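Local coordinates for cupin domain protein (Microcystis aeruginosa DIANCHI905, PDB 5ZBF) that probably acts as a cupin isomerase in making the Choi moiety of aeruginosins, and binds iron(II) and 4-hydroxyphenylpyruvic acid, at residues 29-34 with 177-182; 56-61 with 92-97; 155-160 with 189-194. One frame throughout, in Å; residues are numbered along the deposited sequence. Where two conformers were deposited one is given.

Contact 1: 29-34 with 177-182; sequences FQLSVI and LEYGQI
Phe29 and Ile182 pass alongside each other, pointing opposite ways: CD2 and CE2 of the phenylalanine ring lie against Ile182 CG2, and Phe29 CB, CG and CD2 against Ile182 CD1. Phe29 CE2 comes to 3.6 Å from Ile182 CG2, an oblique approach, while Ile182 CD1 reaches back along the side chain to 4.1 Å from Phe29 CB. Two features make this grip possible: Phe29 has CG anti to its N (chi1 175°), which carries the ring across the gap, and Ile182 has CG1 set between N and carbonyl carbon (chi1 74°), which spreads its two branches along the ring. With an alanine in place of Phe29 the ring is gone, and Ile182 CG2 and CD1 would probably lose one of their apolar partners, opening a gap next to Phe97 and Phe160. Two residues on, Leu31 divides its methyls. CD1 packs 3.8 Å from Gly180 CA, on the turn backbone, and CD2 lies 4.0 Å from Tyr179 OH, the tyrosine reaching in from the opposite direction. Gly180 occupies the third place of a type II turn from Glu178 to Gln181, where a side chain would jam against the preceding carbonyl. The turn is closed twice: Gln181 N donates to Glu178 O at 3.1 Å, and Gln181 OE1 accepts from Glu178 N at 2.9 Å. The touching parts, 29-31 and 179-182, run in nearly opposite directions (166°) but stay too far apart to pair; side chains alone bridge them, burying 225 Å². Strand 27-34 is hydrogen-bonded between strands 17-24 and 94-101, while Ile182, leading into strand 183-185, also touches Phe22, Ile158 and Phe160; the turn thus ties the second cupin domain to the first.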
loop_
_atom_site.group_PDB
_atom_site.type_symbol
_atom_site.label_atom_id
_atom_site.label_comp_id
_atom_site.label_asym_id
_atom_site.label_seq_id
_atom_site.Cartn_x
_atom_site.Cartn_y
_atom_site.Cartn_z
ATOM N N PHE A 29 -3.063 7.394 2.425
ATOM C CA PHE A 29 -2.510 6.080 2.702
ATOM C C PHE A 29 -2.637 5.854 4.198
ATOM O O PHE A 29 -2.292 6.740 4.985
ATOM C CB PHE A 29 -1.034 6.022 2.285
ATOM C CG PHE A 29 -0.343 4.726 2.635
ATOM C CD1 PHE A 29 -0.230 3.707 1.700
ATOM C CD2 PHE A 29 0.184 4.513 3.910
ATOM C CE1 PHE A 29 0.386 2.507 2.020
ATOM C CE2 PHE A 29 0.788 3.314 4.240
ATOM C CZ PHE A 29 0.920 2.315 3.284
ATOM N N GLN A 30 -3.112 4.683 4.595
ATOM C CA GLN A 30 -3.159 4.352 6.017
ATOM C C GLN A 30 -2.638 2.968 6.343
ATOM O O GLN A 30 -2.862 2.019 5.608
ATOM C CB GLN A 30 -4.578 4.540 6.575
ATOM C CG GLN A 30 -5.634 3.680 5.915
ATOM C CD GLN A 30 -7.062 4.143 6.207
ATOM O OE1 GLN A 30 -7.318 5.327 6.380
ATOM N NE2 GLN A 30 -7.987 3.205 6.236
ATOM N N LEU A 31 -1.916 2.869 7.457
ATOM C CA LEU A 31 -1.582 1.585 8.041
ATOM C C LEU A 31 -2.660 1.292 9.081
ATOM O O LEU A 31 -3.034 2.187 9.848
ATOM C CB LEU A 31 -0.202 1.630 8.706
ATOM C CG LEU A 31 1.022 1.881 7.835
ATOM C CD1 LEU A 31 2.252 2.118 8.701
ATOM C CD2 LEU A 31 1.243 0.719 6.880
ATOM N N SER A 32 -3.151 0.058 9.071
ATOM C CA SER A 32 -4.282 -0.383 9.897
ATOM C C SER A 32 -3.884 -1.485 10.864
ATOM O O SER A 32 -3.083 -2.348 10.523
ATOM C CB SER A 32 -5.387 -0.950 9.001
ATOM O OG SER A 32 -6.071 0.072 8.303
ATOM N N VAL A 33 -4.477 -1.467 12.057
ATOM C CA VAL A 33 -4.411 -2.583 12.973
ATOM C C VAL A 33 -5.860 -2.884 13.359
ATOM O O VAL A 33 -6.529 -2.056 14.000
ATOM C CB VAL A 33 -3.578 -2.289 14.233
ATOM C CG1 VAL A 33 -3.500 -3.539 15.099
ATOM C CG2 VAL A 33 -2.182 -1.796 13.852
ATOM N N ILE A 34 -6.330 -4.057 12.953
ATOM C CA ILE A 34 -7.683 -4.521 13.256
ATOM C C ILE A 34 -7.623 -5.592 14.349
ATOM O O ILE A 34 -6.902 -6.591 14.234
ATOM C CB ILE A 34 -8.402 -5.065 12.005
ATOM C CG1 ILE A 34 -8.576 -3.949 10.961
ATOM C CG2 ILE A 34 -9.753 -5.678 12.369
ATOM C CD1 ILE A 34 -9.261 -4.395 9.689
ATOM N N LEU A 177 14.295 5.023 5.965
ATOM C CA LEU A 177 12.948 4.541 6.227
ATOM C C LEU A 177 12.997 3.195 6.905
ATOM O O LEU A 177 13.856 2.374 6.602
ATOM C CB LEU A 177 12.172 4.396 4.916
ATOM C CG LEU A 177 11.085 5.409 4.560
ATOM C CD1 LEU A 177 11.422 6.820 5.010
ATOM C CD2 LEU A 177 10.833 5.350 3.063
ATOM N N GLU A 178 12.053 2.983 7.822
ATOM C CA GLU A 178 11.794 1.682 8.416
ATOM C C GLU A 178 10.289 1.441 8.343
ATOM O O GLU A 178 9.513 2.365 8.049
ATOM C CB GLU A 178 12.274 1.636 9.872
ATOM C CG GLU A 178 13.775 1.831 10.040
ATOM C CD GLU A 178 14.224 1.686 11.472
ATOM O OE1 GLU A 178 13.431 1.990 12.389
ATOM O OE2 GLU A 178 15.380 1.268 11.681
ATOM N N TYR A 179 9.865 0.211 8.593
ATOM C CA TYR A 179 8.437 -0.071 8.643
ATOM C C TYR A 179 7.745 0.892 9.619
ATOM O O TYR A 179 8.251 1.166 10.703
ATOM C CB TYR A 179 8.129 -1.525 9.000
ATOM C CG TYR A 179 6.641 -1.699 9.135
ATOM C CD1 TYR A 179 5.829 -1.757 8.009
ATOM C CD2 TYR A 179 6.035 -1.701 10.387
ATOM C CE1 TYR A 179 4.460 -1.865 8.120
ATOM C CE2 TYR A 179 4.668 -1.796 10.509
ATOM C CZ TYR A 179 3.887 -1.879 9.373
ATOM O OH TYR A 179 2.527 -1.968 9.491
ATOM N N GLY A 180 6.592 1.405 9.201
ATOM C CA GLY A 180 5.875 2.435 9.943
ATOM C C GLY A 180 5.935 3.819 9.329
ATOM O O GLY A 180 5.185 4.713 9.730
ATOM N N GLN A 181 6.848 4.000 8.374
ATOM C CA GLN A 181 7.017 5.242 7.639
ATOM C C GLN A 181 6.719 4.962 6.178
ATOM O O GLN A 181 6.755 3.811 5.749
ATOM C CB GLN A 181 8.452 5.748 7.754
ATOM C CG GLN A 181 8.942 5.945 9.174
ATOM C CD GLN A 181 10.424 6.264 9.236
ATOM O OE1 GLN A 181 11.257 5.368 9.191
ATOM N NE2 GLN A 181 10.755 7.543 9.354
ATOM N N ILE A 182 6.404 6.007 5.423
ATOM C CA ILE A 182 6.284 5.900 3.963
ATOM C C ILE A 182 7.053 7.010 3.256
ATOM O O ILE A 182 7.429 8.019 3.861
ATOM C CB ILE A 182 4.809 5.927 3.467
ATOM C CG1 ILE A 182 4.200 7.343 3.544
ATOM C CG2 ILE A 182 3.952 4.927 4.231
ATOM C CD1 ILE A 182 2.759 7.402 3.079
#

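Contact 2: 56-61 with 92-97; sequences GELELY and EPMIGF
Met94 CG lies over one face of the Glu57 peptide group, 3.4 Å from Glu57 O, with Glu57 C at 4.0 Å from the same carbon. The Tyr61 ring, further along the strand, has Glu59 O in its plane at the edge. Met94 CG stands anti to its N (chi1 -171°), which brings it over that face; the chain then bends at chi2 and chi3, and CE turns to Leu58 CD2 at 4.0 Å. Leu58 and Met94 cross at about a right angle, so Leu58 CD1 meets the root of the methionine, at Met94 CG, and CD2 its end. Gly56 makes the crossing close: its CA is 4.7 Å from Met94 CA, and a CB there would clash with Pro93 O. A water joins the backbones beside Gly56: it accepts from Glu57 N (3.1 Å) and is placed to donate to Glu92 O (3.2 Å); Glu92 O is also bonded by Asn88 ND2. Strands 57-62 and 94-101 belong to different sheets, and Leu58 and Met94 both touch Ile34 and Val53, on the strands either side of 94-101, Leu58 also Phe86 of the ligand pocket. Such apolar packing between facing antiparallel sheets is the interior of a cupin beta-barrel, here that of the N-terminal domain.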
loop_
_atom_site.group_PDB
_atom_site.type_symbol
_atom_site.label_atom_id
_atom_site.label_comp_id
_atom_site.label_asym_id
_atom_site.label_seq_id
_atom_site.Cartn_x
_atom_site.Cartn_y
_atom_site.Cartn_z
ATOM N N GLY A 56 -1.471 -11.450 9.248
ATOM C CA GLY A 56 -2.775 -11.975 9.646
ATOM C C GLY A 56 -3.608 -12.389 8.449
ATOM O O GLY A 56 -3.075 -12.876 7.462
ATOM N N GLU A 57 -4.925 -12.209 8.552
ATOM C CA GLU A 57 -5.864 -12.606 7.514
ATOM C C GLU A 57 -7.086 -11.713 7.668
ATOM O O GLU A 57 -7.315 -11.128 8.741
ATOM C CB GLU A 57 -6.242 -14.084 7.653
ATOM C CG GLU A 57 -7.022 -14.670 6.491
ATOM C CD GLU A 57 -7.480 -16.100 6.739
ATOM O OE1 GLU A 57 -7.001 -16.749 7.694
ATOM O OE2 GLU A 57 -8.335 -16.578 5.970
ATOM N N LEU A 58 -7.832 -11.564 6.584
ATOM C CA LEU A 58 -9.038 -10.753 6.602
ATOM C C LEU A 58 -10.048 -11.385 5.656
ATOM O O LEU A 58 -9.671 -12.081 4.708
ATOM C CB LEU A 58 -8.689 -9.329 6.185
ATOM C CG LEU A 58 -9.537 -8.139 6.612
ATOM C CD1 LEU A 58 -9.750 -8.075 8.119
ATOM C CD2 LEU A 58 -8.887 -6.858 6.108
ATOM N N GLU A 59 -11.330 -11.199 5.960
ATOM C CA GLU A 59 -12.403 -11.582 5.067
ATOM C C GLU A 59 -13.096 -10.318 4.604
ATOM O O GLU A 59 -13.554 -9.498 5.428
ATOM C CB GLU A 59 -13.402 -12.489 5.768
ATOM C CG GLU A 59 -12.860 -13.864 6.092
ATOM C CD GLU A 59 -13.878 -14.735 6.793
ATOM O OE1 GLU A 59 -14.714 -14.198 7.557
ATOM O OE2 GLU A 59 -13.834 -15.961 6.583
ATOM N N LEU A 60 -13.172 -10.180 3.287
ATOM C CA LEU A 60 -13.832 -9.060 2.624
ATOM C C LEU A 60 -15.305 -9.393 2.314
ATOM O O LEU A 60 -15.613 -10.411 1.693
ATOM C CB LEU A 60 -13.087 -8.724 1.324
ATOM C CG LEU A 60 -13.744 -7.730 0.359
ATOM C CD1 LEU A 60 -13.724 -6.331 0.934
ATOM C CD2 LEU A 60 -13.034 -7.757 -0.986
ATOM N N TYR A 61 -16.197 -8.505 2.746
ATOM C CA TYR A 61 -17.630 -8.585 2.475
ATOM C C TYR A 61 -17.949 -7.489 1.475
ATOM O O TYR A 61 -17.866 -6.302 1.791
ATOM C CB TYR A 61 -18.415 -8.375 3.765
ATOM C CG TYR A 61 -18.391 -9.572 4.685
ATOM C CD1 TYR A 61 -19.543 -10.305 4.937
ATOM C CD2 TYR A 61 -17.213 -9.967 5.310
ATOM C CE1 TYR A 61 -19.525 -11.406 5.787
ATOM C CE2 TYR A 61 -17.180 -11.061 6.159
ATOM C CZ TYR A 61 -18.334 -11.777 6.395
ATOM O OH TYR A 61 -18.298 -12.866 7.239
ATOM N N GLU A 92 -5.617 -13.237 16.181
ATOM C CA GLU A 92 -4.434 -12.389 16.124
ATOM C C GLU A 92 -4.849 -11.088 15.431
ATOM O O GLU A 92 -5.747 -11.115 14.579
ATOM C CB GLU A 92 -3.346 -13.066 15.287
ATOM C CG GLU A 92 -2.745 -14.321 15.905
ATOM C CD GLU A 92 -1.867 -14.034 17.101
ATOM O OE1 GLU A 92 -1.806 -14.891 18.001
ATOM O OE2 GLU A 92 -1.239 -12.957 17.150
ATOM N N PRO A 93 -4.206 -9.954 15.770
ATOM C CA PRO A 93 -4.511 -8.724 15.029
ATOM C C PRO A 93 -4.205 -8.864 13.548
ATOM O O PRO A 93 -3.349 -9.658 13.165
ATOM C CB PRO A 93 -3.578 -7.676 15.654
ATOM C CG PRO A 93 -2.494 -8.461 16.313
ATOM C CD PRO A 93 -3.110 -9.759 16.737
ATOM N N MET A 94 -4.929 -8.111 12.730
ATOM C CA MET A 94 -4.612 -7.991 11.310
ATOM C C MET A 94 -3.888 -6.655 11.139
ATOM O O MET A 94 -4.407 -5.594 11.526
ATOM C CB MET A 94 -5.897 -8.035 10.480
ATOM C CG MET A 94 -5.746 -8.126 8.951
ATOM S SD MET A 94 -5.031 -6.670 8.160
ATOM C CE MET A 94 -6.182 -5.432 8.714
ATOM N N ILE A 95 -2.666 -6.708 10.620
ATOM C CA ILE A 95 -1.945 -5.492 10.268
ATOM C C ILE A 95 -2.019 -5.348 8.751
ATOM O O ILE A 95 -1.646 -6.276 8.037
ATOM C CB ILE A 95 -0.473 -5.535 10.727
ATOM C CG1 ILE A 95 -0.326 -5.940 12.216
ATOM C CG2 ILE A 95 0.198 -4.198 10.436
ATOM C CD1 ILE A 95 -1.064 -5.088 13.204
ATOM N N GLY A 96 -2.520 -4.210 8.260
ATOM C CA GLY A 96 -2.682 -3.994 6.819
ATOM C C GLY A 96 -2.476 -2.563 6.389
ATOM O O GLY A 96 -2.076 -1.722 7.180
ATOM N N PHE A 97 -2.710 -2.293 5.103
ATOM C CA PHE A 97 -2.744 -0.912 4.639
ATOM C C PHE A 97 -3.879 -0.746 3.662
ATOM O O PHE A 97 -4.362 -1.731 3.097
ATOM C CB PHE A 97 -1.420 -0.467 4.003
ATOM C CG PHE A 97 -1.124 -1.095 2.661
ATOM C CD1 PHE A 97 -1.524 -0.487 1.478
ATOM C CD2 PHE A 97 -0.412 -2.271 2.587
ATOM C CE1 PHE A 97 -1.228 -1.054 0.247
ATOM C CE2 PHE A 97 -0.105 -2.839 1.372
ATOM C CZ PHE A 97 -0.515 -2.234 0.192
HETATM O O HOH W 1 -5.619 -11.455 11.427
#

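Contact 3: 155-160 with 189-194; sequences QEEIGF and VLKKGY
The Glu157 carboxylate is gripped at both oxygens: OE1 forms a salt bridge with Lys191 NZ at 3.6 Å, and OE2 is hydrogen-bonded to the hydroxyl of Tyr183. The bridge is a loose one, since Lys191 CE, at 3.5 Å, is as near to Glu157 OE1 as the ammonium is; the lysine presents the last part of its chain, not a head-on nitrogen. Glu157 is straight throughout, with CG anti to N (chi1 180°), and projects toward strand 190-194. Lys191 bends at chi3 and chi4, and the lysine comes in at a slant to the acid. Glu157 also packs on Lys205 and Leu207, and Lys191 on His151. Judged from the sequence, His151 and Glu157 occupy the places of His43 and Gln49, which bind the iron together with His45 and His84 in the N-terminal domain. The Tyr183 bond would help hold the rotation of the carboxylate and leaves OE1 turned to the lysine, so the buried acid is probably kept ionised, its charge offset by a loose ion pair on one oxygen and a hydroxyl on the other.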
loop_
_atom_site.group_PDB
_atom_site.type_symbol
_atom_site.label_atom_id
_atom_site.label_comp_id
_atom_site.label_asym_id
_atom_site.label_seq_id
_atom_site.Cartn_x
_atom_site.Cartn_y
_atom_site.Cartn_z
ATOM N N GLN A 155 4.229 8.907 -12.930
ATOM C CA GLN A 155 3.129 8.538 -12.047
ATOM C C GLN A 155 3.515 8.811 -10.597
ATOM O O GLN A 155 4.670 8.680 -10.233
ATOM C CB GLN A 155 2.778 7.057 -12.243
ATOM C CG GLN A 155 3.341 6.440 -13.526
ATOM C CD GLN A 155 2.300 5.758 -14.366
ATOM O OE1 GLN A 155 2.238 5.952 -15.581
ATOM N NE2 GLN A 155 1.462 4.971 -13.728
ATOM N N GLU A 156 2.534 9.195 -9.787
ATOM C CA GLU A 156 2.759 9.341 -8.358
ATOM C C GLU A 156 3.055 7.971 -7.774
ATOM O O GLU A 156 2.495 6.969 -8.217
ATOM C CB GLU A 156 1.540 9.938 -7.672
ATOM C CG GLU A 156 1.270 11.354 -8.113
ATOM C CD GLU A 156 -0.033 11.861 -7.579
ATOM O OE1 GLU A 156 -0.977 12.011 -8.381
ATOM O OE2 GLU A 156 -0.106 12.086 -6.357
ATOM N N GLU A 157 3.935 7.941 -6.780
ATOM C CA GLU A 157 4.350 6.696 -6.155
ATOM C C GLU A 157 4.384 6.848 -4.650
ATOM O O GLU A 157 4.920 7.827 -4.126
ATOM C CB GLU A 157 5.729 6.302 -6.664
ATOM C CG GLU A 157 6.280 5.014 -6.085
ATOM C CD GLU A 157 7.613 4.643 -6.699
ATOM O OE1 GLU A 157 7.795 4.896 -7.909
ATOM O OE2 GLU A 157 8.466 4.104 -5.971
ATOM N N ILE A 158 3.795 5.876 -3.966
ATOM C CA ILE A 158 3.861 5.795 -2.515
ATOM C C ILE A 158 4.535 4.483 -2.186
ATOM O O ILE A 158 4.167 3.452 -2.750
ATOM C CB ILE A 158 2.454 5.806 -1.901
ATOM C CG1 ILE A 158 1.770 7.139 -2.220
ATOM C CG2 ILE A 158 2.523 5.565 -0.395
ATOM C CD1 ILE A 158 0.276 7.131 -1.995
ATOM N N GLY A 159 5.492 4.492 -1.258
ATOM C CA GLY A 159 6.138 3.230 -0.892
ATOM C C GLY A 159 6.560 3.106 0.561
ATOM O O GLY A 159 6.635 4.086 1.289
ATOM N N PHE A 160 6.850 1.875 0.963
ATOM C CA PHE A 160 7.285 1.591 2.313
ATOM C C PHE A 160 7.958 0.235 2.350
ATOM O O PHE A 160 7.832 -0.545 1.417
ATOM C CB PHE A 160 6.087 1.649 3.289
ATOM C CG PHE A 160 5.030 0.597 3.052
ATOM C CD1 PHE A 160 4.995 -0.567 3.815
ATOM C CD2 PHE A 160 4.029 0.795 2.097
ATOM C CE1 PHE A 160 4.010 -1.519 3.613
ATOM C CE2 PHE A 160 3.062 -0.164 1.879
ATOM C CZ PHE A 160 3.044 -1.322 2.644
ATOM N N VAL A 189 9.152 13.866 -9.861
ATOM C CA VAL A 189 10.219 14.078 -8.891
ATOM C C VAL A 189 11.317 13.016 -9.097
ATOM O O VAL A 189 11.022 11.890 -9.479
ATOM C CB VAL A 189 9.636 14.033 -7.459
ATOM C CG1 VAL A 189 10.719 13.984 -6.400
ATOM C CG2 VAL A 189 8.732 15.237 -7.232
ATOM N N LEU A 190 12.566 13.382 -8.846
ATOM C CA LEU A 190 13.681 12.436 -8.928
ATOM C C LEU A 190 13.714 11.619 -7.647
ATOM O O LEU A 190 13.739 12.181 -6.556
ATOM C CB LEU A 190 15.009 13.180 -9.084
ATOM C CG LEU A 190 16.301 12.347 -9.147
ATOM C CD1 LEU A 190 16.234 11.353 -10.295
ATOM C CD2 LEU A 190 17.516 13.255 -9.279
ATOM N N LYS A 191 13.727 10.300 -7.775
ATOM C CA LYS A 191 13.882 9.431 -6.619
ATOM C C LYS A 191 14.995 8.429 -6.836
ATOM O O LYS A 191 15.247 7.979 -7.952
ATOM C CB LYS A 191 12.572 8.726 -6.264
ATOM C CG LYS A 191 11.935 7.952 -7.391
ATOM C CD LYS A 191 10.476 7.626 -7.089
ATOM C CE LYS A 191 9.618 7.853 -8.318
ATOM N NZ LYS A 191 10.083 7.094 -9.512
ATOM N N LYS A 192 15.678 8.121 -5.747
ATOM C CA LYS A 192 16.689 7.084 -5.738
ATOM C C LYS A 192 16.741 6.503 -4.347
ATOM O O LYS A 192 16.122 7.025 -3.424
ATOM C CB LYS A 192 18.047 7.620 -6.192
ATOM C CG LYS A 192 18.557 8.839 -5.458
ATOM C CD LYS A 192 19.850 9.360 -6.076
ATOM C CE LYS A 192 20.360 10.591 -5.343
ATOM N N GLY A 193 17.442 5.393 -4.204
ATOM C CA GLY A 193 17.466 4.701 -2.931
ATOM C C GLY A 193 18.669 3.806 -2.810
ATOM O O GLY A 193 19.345 3.513 -3.794
ATOM N N TYR A 194 18.942 3.367 -1.594
ATOM C CA TYR A 194 20.116 2.552 -1.356
ATOM C C TYR A 194 19.903 1.707 -0.110
ATOM O O TYR A 194 19.602 2.237 0.968
ATOM C CB TYR A 194 21.339 3.473 -1.233
ATOM C CG TYR A 194 22.609 2.845 -0.711
ATOM C CD1 TYR A 194 22.989 1.551 -1.080
ATOM C CD2 TYR A 194 23.472 3.576 0.096
ATOM C CE1 TYR A 194 24.162 0.987 -0.603
ATOM C CE2 TYR A 194 24.654 3.028 0.566
ATOM C CZ TYR A 194 24.994 1.733 0.215
ATOM O OH TYR A 194 26.172 1.200 0.682
#

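Overall arrangement
Contacts 1 and 2 lie 14 Å apart, centre to centre, and share paired strands: Ser32 N is 2.8 Å from Gly96 O, a probable hydrogen bond, and Ile34 is likewise paired with Met94. Contact 3, with its centre 16 Å from contact 1 and 27 Å from contact 2, belongs to the second cupin domain. The three meet in an aromatic group at the domain junction, where Phe97 CD2 is 3.6 Å from Phe160 CZ and Phe29 touches both rings. The iron and the bound 4-hydroxyphenylpyruvic acid sit on the N-terminal side alone: Gln30 in contact 1 hydrogen-bonds the acid, and the Leu58 side chain in contact 2 is about 8 Å from it.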